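Local coordinates for polymerase X (Deinococcus radiodurans, PDB 2W9M), which probably extends DNA chains from deoxyribonucleoside triphosphates as a family X repair polymerase, and also carries a zinc-binding PHP domain, at residues 452-462 against 485-496. Sequence-based numbering, arbitrary orientation.
With ZN (zinc ion), chain E.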
loop_
_atom_site.group_PDB
_atom_site.type_symbol
_atom_site.label_atom_id
_atom_site.label_comp_id
_atom_site.label_asym_id
_atom_site.label_seq_id
_atom_site.Cartn_x
_atom_site.Cartn_y
_atom_site.Cartn_z
ATOM N N THR A 452 -8.001 -10.667 16.143
ATOM C CA THR A 452 -8.461 -9.297 16.340
ATOM C C THR A 452 -8.625 -8.499 15.044
ATOM O O THR A 452 -9.572 -7.728 14.912
ATOM C CB THR A 452 -7.600 -8.531 17.368
ATOM O OG1 THR A 452 -7.399 -7.187 16.922
ATOM C CG2 THR A 452 -6.269 -9.189 17.534
ATOM N N VAL A 453 -7.721 -8.698 14.086
ATOM C CA VAL A 453 -7.788 -7.984 12.814
ATOM C C VAL A 453 -7.616 -8.906 11.610
ATOM O O VAL A 453 -6.774 -9.804 11.622
ATOM C CB VAL A 453 -6.706 -6.885 12.727
ATOM C CG1 VAL A 453 -6.902 -6.035 11.473
ATOM C CG2 VAL A 453 -6.728 -6.015 13.959
ATOM N N LEU A 454 -8.415 -8.673 10.571
ATOM C CA LEU A 454 -8.231 -9.330 9.279
ATOM C C LEU A 454 -7.330 -8.485 8.368
ATOM O O LEU A 454 -7.705 -7.380 7.974
ATOM C CB LEU A 454 -9.583 -9.563 8.594
ATOM C CG LEU A 454 -9.502 -9.965 7.119
ATOM C CD1 LEU A 454 -8.797 -11.311 6.945
ATOM C CD2 LEU A 454 -10.875 -10.005 6.486
ATOM N N GLY A 455 -6.148 -9.000 8.034
ATOM C CA GLY A 455 -5.217 -8.279 7.177
ATOM C C GLY A 455 -5.631 -8.259 5.709
ATOM O O GLY A 455 -6.281 -9.192 5.242
ATOM N N HIS A 456 -5.249 -7.198 4.994
ATOM C CA HIS A 456 -5.581 -6.999 3.573
ATOM C C HIS A 456 -6.537 -8.040 2.981
ATOM O O HIS A 456 -6.114 -8.942 2.259
ATOM C CB HIS A 456 -4.301 -6.926 2.736
ATOM C CG HIS A 456 -3.283 -7.950 3.111
ATOM N ND1 HIS A 456 -3.388 -9.273 2.749
ATOM C CD2 HIS A 456 -2.136 -7.848 3.829
ATOM C CE1 HIS A 456 -2.352 -9.945 3.223
ATOM N NE2 HIS A 456 -1.579 -9.099 3.882
ATOM N N ALA A 457 -7.826 -7.888 3.272
ATOM C CA ALA A 457 -8.837 -8.908 2.967
ATOM C C ALA A 457 -8.692 -9.644 1.630
ATOM O O ALA A 457 -8.838 -10.866 1.569
ATOM C CB ALA A 457 -10.238 -8.310 3.083
ATOM N N THR A 458 -8.402 -8.901 0.569
ATOM C CA THR A 458 -8.532 -9.422 -0.790
ATOM C C THR A 458 -7.245 -9.968 -1.413
ATOM O O THR A 458 -7.291 -10.734 -2.377
ATOM C CB THR A 458 -9.149 -8.347 -1.705
ATOM O OG1 THR A 458 -10.578 -8.391 -1.577
ATOM C CG2 THR A 458 -8.760 -8.571 -3.150
ATOM N N GLY A 459 -6.100 -9.582 -0.860
ATOM C CA GLY A 459 -4.823 -10.054 -1.362
ATOM C C GLY A 459 -4.394 -9.373 -2.651
ATOM O O GLY A 459 -3.371 -9.720 -3.240
ATOM N N ARG A 460 -5.186 -8.404 -3.092
ATOM C CA ARG A 460 -4.888 -7.650 -4.305
ATOM C C ARG A 460 -3.545 -6.916 -4.218
ATOM O O ARG A 460 -3.142 -6.477 -3.143
ATOM C CB ARG A 460 -6.010 -6.641 -4.563
ATOM C CG ARG A 460 -5.512 -5.282 -4.991
ATOM C CD ARG A 460 -6.229 -4.165 -4.251
ATOM N NE ARG A 460 -7.346 -3.625 -5.017
ATOM C CZ ARG A 460 -7.880 -2.427 -4.802
ATOM N NH1 ARG A 460 -7.395 -1.648 -3.844
ATOM N NH2 ARG A 460 -8.891 -2.007 -5.549
ATOM N N LEU A 461 -2.859 -6.788 -5.351
ATOM C CA LEU A 461 -1.678 -5.930 -5.455
ATOM C C LEU A 461 -1.789 -5.013 -6.670
ATOM O O LEU A 461 -1.614 -5.456 -7.800
ATOM C CB LEU A 461 -0.398 -6.761 -5.549
ATOM C CG LEU A 461 0.052 -7.460 -4.266
ATOM C CD1 LEU A 461 1.404 -8.119 -4.475
ATOM C CD2 LEU A 461 0.105 -6.475 -3.107
ATOM N N LEU A 462 -2.074 -3.736 -6.434
ATOM C CA LEU A 462 -2.274 -2.782 -7.523
ATOM C C LEU A 462 -1.169 -2.837 -8.584
ATOM O O LEU A 462 0.013 -2.736 -8.263
ATOM C CB LEU A 462 -2.400 -1.352 -6.987
ATOM C CG LEU A 462 -3.736 -0.888 -6.403
ATOM C CD1 LEU A 462 -4.844 -1.823 -6.842
ATOM C CD2 LEU A 462 -3.697 -0.797 -4.890
ATOM N N VAL A 485 -12.108 -6.748 13.668
ATOM C CA VAL A 485 -11.911 -5.528 12.889
ATOM C C VAL A 485 -11.205 -5.812 11.570
ATOM O O VAL A 485 -10.313 -6.651 11.506
ATOM C CB VAL A 485 -11.186 -4.422 13.703
ATOM C CG1 VAL A 485 -10.757 -4.944 15.052
ATOM C CG2 VAL A 485 -10.016 -3.846 12.928
ATOM N N VAL A 486 -11.637 -5.131 10.513
ATOM C CA VAL A 486 -11.104 -5.372 9.181
ATOM C C VAL A 486 -10.107 -4.282 8.800
ATOM O O VAL A 486 -10.329 -3.100 9.064
ATOM C CB VAL A 486 -12.233 -5.505 8.128
ATOM C CG1 VAL A 486 -13.329 -4.510 8.398
ATOM C CG2 VAL A 486 -11.683 -5.333 6.719
ATOM N N GLU A 487 -8.997 -4.690 8.197
ATOM C CA GLU A 487 -7.896 -3.777 7.935
ATOM C C GLU A 487 -8.067 -3.024 6.624
ATOM O O GLU A 487 -8.493 -3.587 5.617
ATOM C CB GLU A 487 -6.570 -4.546 7.933
ATOM C CG GLU A 487 -5.379 -3.792 7.347
ATOM C CD GLU A 487 -4.068 -4.554 7.517
ATOM O OE1 GLU A 487 -3.532 -4.561 8.646
ATOM O OE2 GLU A 487 -3.573 -5.147 6.530
ATOM N N ILE A 488 -7.750 -1.737 6.654
ATOM C CA ILE A 488 -7.561 -0.965 5.441
ATOM C C ILE A 488 -6.061 -0.764 5.302
ATOM O O ILE A 488 -5.481 0.130 5.917
ATOM C CB ILE A 488 -8.276 0.394 5.502
ATOM C CG1 ILE A 488 -9.792 0.199 5.585
ATOM C CG2 ILE A 488 -7.912 1.243 4.294
ATOM C CD1 ILE A 488 -10.556 1.490 5.769
ATOM N N ASN A 489 -5.431 -1.628 4.515
ATOM C CA ASN A 489 -3.982 -1.644 4.406
ATOM C C ASN A 489 -3.495 -0.408 3.672
ATOM O O ASN A 489 -3.801 -0.207 2.497
ATOM C CB ASN A 489 -3.518 -2.927 3.713
ATOM C CG ASN A 489 -2.048 -3.208 3.929
ATOM O OD1 ASN A 489 -1.188 -2.463 3.465
ATOM N ND2 ASN A 489 -1.750 -4.291 4.636
ATOM N N ALA A 490 -2.746 0.425 4.383
ATOM C CA ALA A 490 -2.312 1.715 3.860
ATOM C C ALA A 490 -1.181 1.632 2.834
ATOM O O ALA A 490 -0.894 2.618 2.157
ATOM C CB ALA A 490 -1.927 2.649 5.005
ATOM N N ASN A 491 -0.530 0.476 2.718
ATOM C CA ASN A 491 0.520 0.320 1.711
ATOM C C ASN A 491 -0.039 0.626 0.325
ATOM O O ASN A 491 -1.042 0.044 -0.081
ATOM C CB ASN A 491 1.140 -1.082 1.758
ATOM C CG ASN A 491 2.269 -1.260 0.748
ATOM O OD1 ASN A 491 2.033 -1.437 -0.448
ATOM N ND2 ASN A 491 3.501 -1.226 1.231
ATOM N N ALA A 492 0.612 1.541 -0.390
ATOM C CA ALA A 492 0.117 2.045 -1.677
ATOM C C ALA A 492 -0.134 0.967 -2.734
ATOM O O ALA A 492 -0.877 1.194 -3.689
ATOM C CB ALA A 492 1.057 3.114 -2.228
ATOM N N ALA A 493 0.483 -0.198 -2.573
ATOM C CA ALA A 493 0.286 -1.280 -3.531
ATOM C C ALA A 493 -0.881 -2.168 -3.132
ATOM O O ALA A 493 -1.256 -3.080 -3.869
ATOM C CB ALA A 493 1.541 -2.105 -3.680
ATOM N N ARG A 494 -1.460 -1.901 -1.970
ATOM C CA ARG A 494 -2.597 -2.691 -1.515
ATOM C C ARG A 494 -3.891 -1.881 -1.460
ATOM O O ARG A 494 -4.833 -2.169 -2.202
ATOM C CB ARG A 494 -2.296 -3.337 -0.165
ATOM C CG ARG A 494 -1.219 -4.407 -0.239
ATOM C CD ARG A 494 -0.984 -5.036 1.123
ATOM N NE ARG A 494 0.131 -5.976 1.112
ATOM C CZ ARG A 494 0.058 -7.219 0.645
ATOM N NH1 ARG A 494 -1.076 -7.676 0.132
ATOM N NH2 ARG A 494 1.125 -8.005 0.685
ATOM N N LEU A 495 -3.926 -0.871 -0.592
ATOM C CA LEU A 495 -5.120 -0.051 -0.403
ATOM C C LEU A 495 -6.352 -0.951 -0.367
ATOM O O LEU A 495 -7.276 -0.820 -1.171
ATOM C CB LEU A 495 -5.221 1.006 -1.502
ATOM C CG LEU A 495 -3.963 1.879 -1.585
ATOM C CD1 LEU A 495 -4.137 3.015 -2.570
ATOM C CD2 LEU A 495 -3.610 2.417 -0.217
ATOM N N ASP A 496 -6.346 -1.862 0.597
ATOM C CA ASP A 496 -7.280 -2.973 0.647
ATOM C C ASP A 496 -7.401 -3.332 2.119
ATOM O O ASP A 496 -6.380 -3.559 2.763
ATOM C CB ASP A 496 -6.678 -4.132 -0.152
ATOM C CG ASP A 496 -7.416 -5.441 0.042
ATOM O OD1 ASP A 496 -6.779 -6.502 -0.144
ATOM O OD2 ASP A 496 -8.623 -5.417 0.368
HETATM ZN ZN ZN E . 0.580 -9.499 4.934
HETATM O O HOH W 1 -8.477 -6.199 5.378
#
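Val-485 opens the pairing with strand 453-454: its N donates to Thr-452 O, its O accepts from Leu-454 N, and its CG2 meets Val-453 CG2 at 4.1 Å. Glu-487 N continues the parallel ladder to Leu-454 O. With CG anti to the backbone N (chi1 166°), the extended Glu-487 side chain brings OE2 to within 3.1 Å of His-456 N, a nearly straight bond; Asn-489 ND2 grips the same oxygen from the opposite face of the carboxylate, while OE1 is held by Asn-514 and the zinc ligand His-332. The arrangement is that of a PHP domain: loops at the C-terminal ends of parallel strands, here linked as a beta-alpha-beta unit through helix 472-482, carry metal ligands such as His-456, with Glu-487 in the second shell. Ala-493 O receives Leu-462 N at 2.8 Å. The Arg-494 guanidinium stacks over one face of the His-456 imidazole (planes 16° apart), while Leu-461 CD2 covers the guanidinium's opposite face; His-456 NE2 binds zinc at 2.4 Å, alongside Glu-401 and His-428. Arg-494 O takes Arg-460 NH1 within the guanidinium plane. Asp-496 OD1 accepts Thr-458 N at 3.0 Å through its syn lone pair and, more weakly, Gly-459 N, gripping the type I turn 456-459.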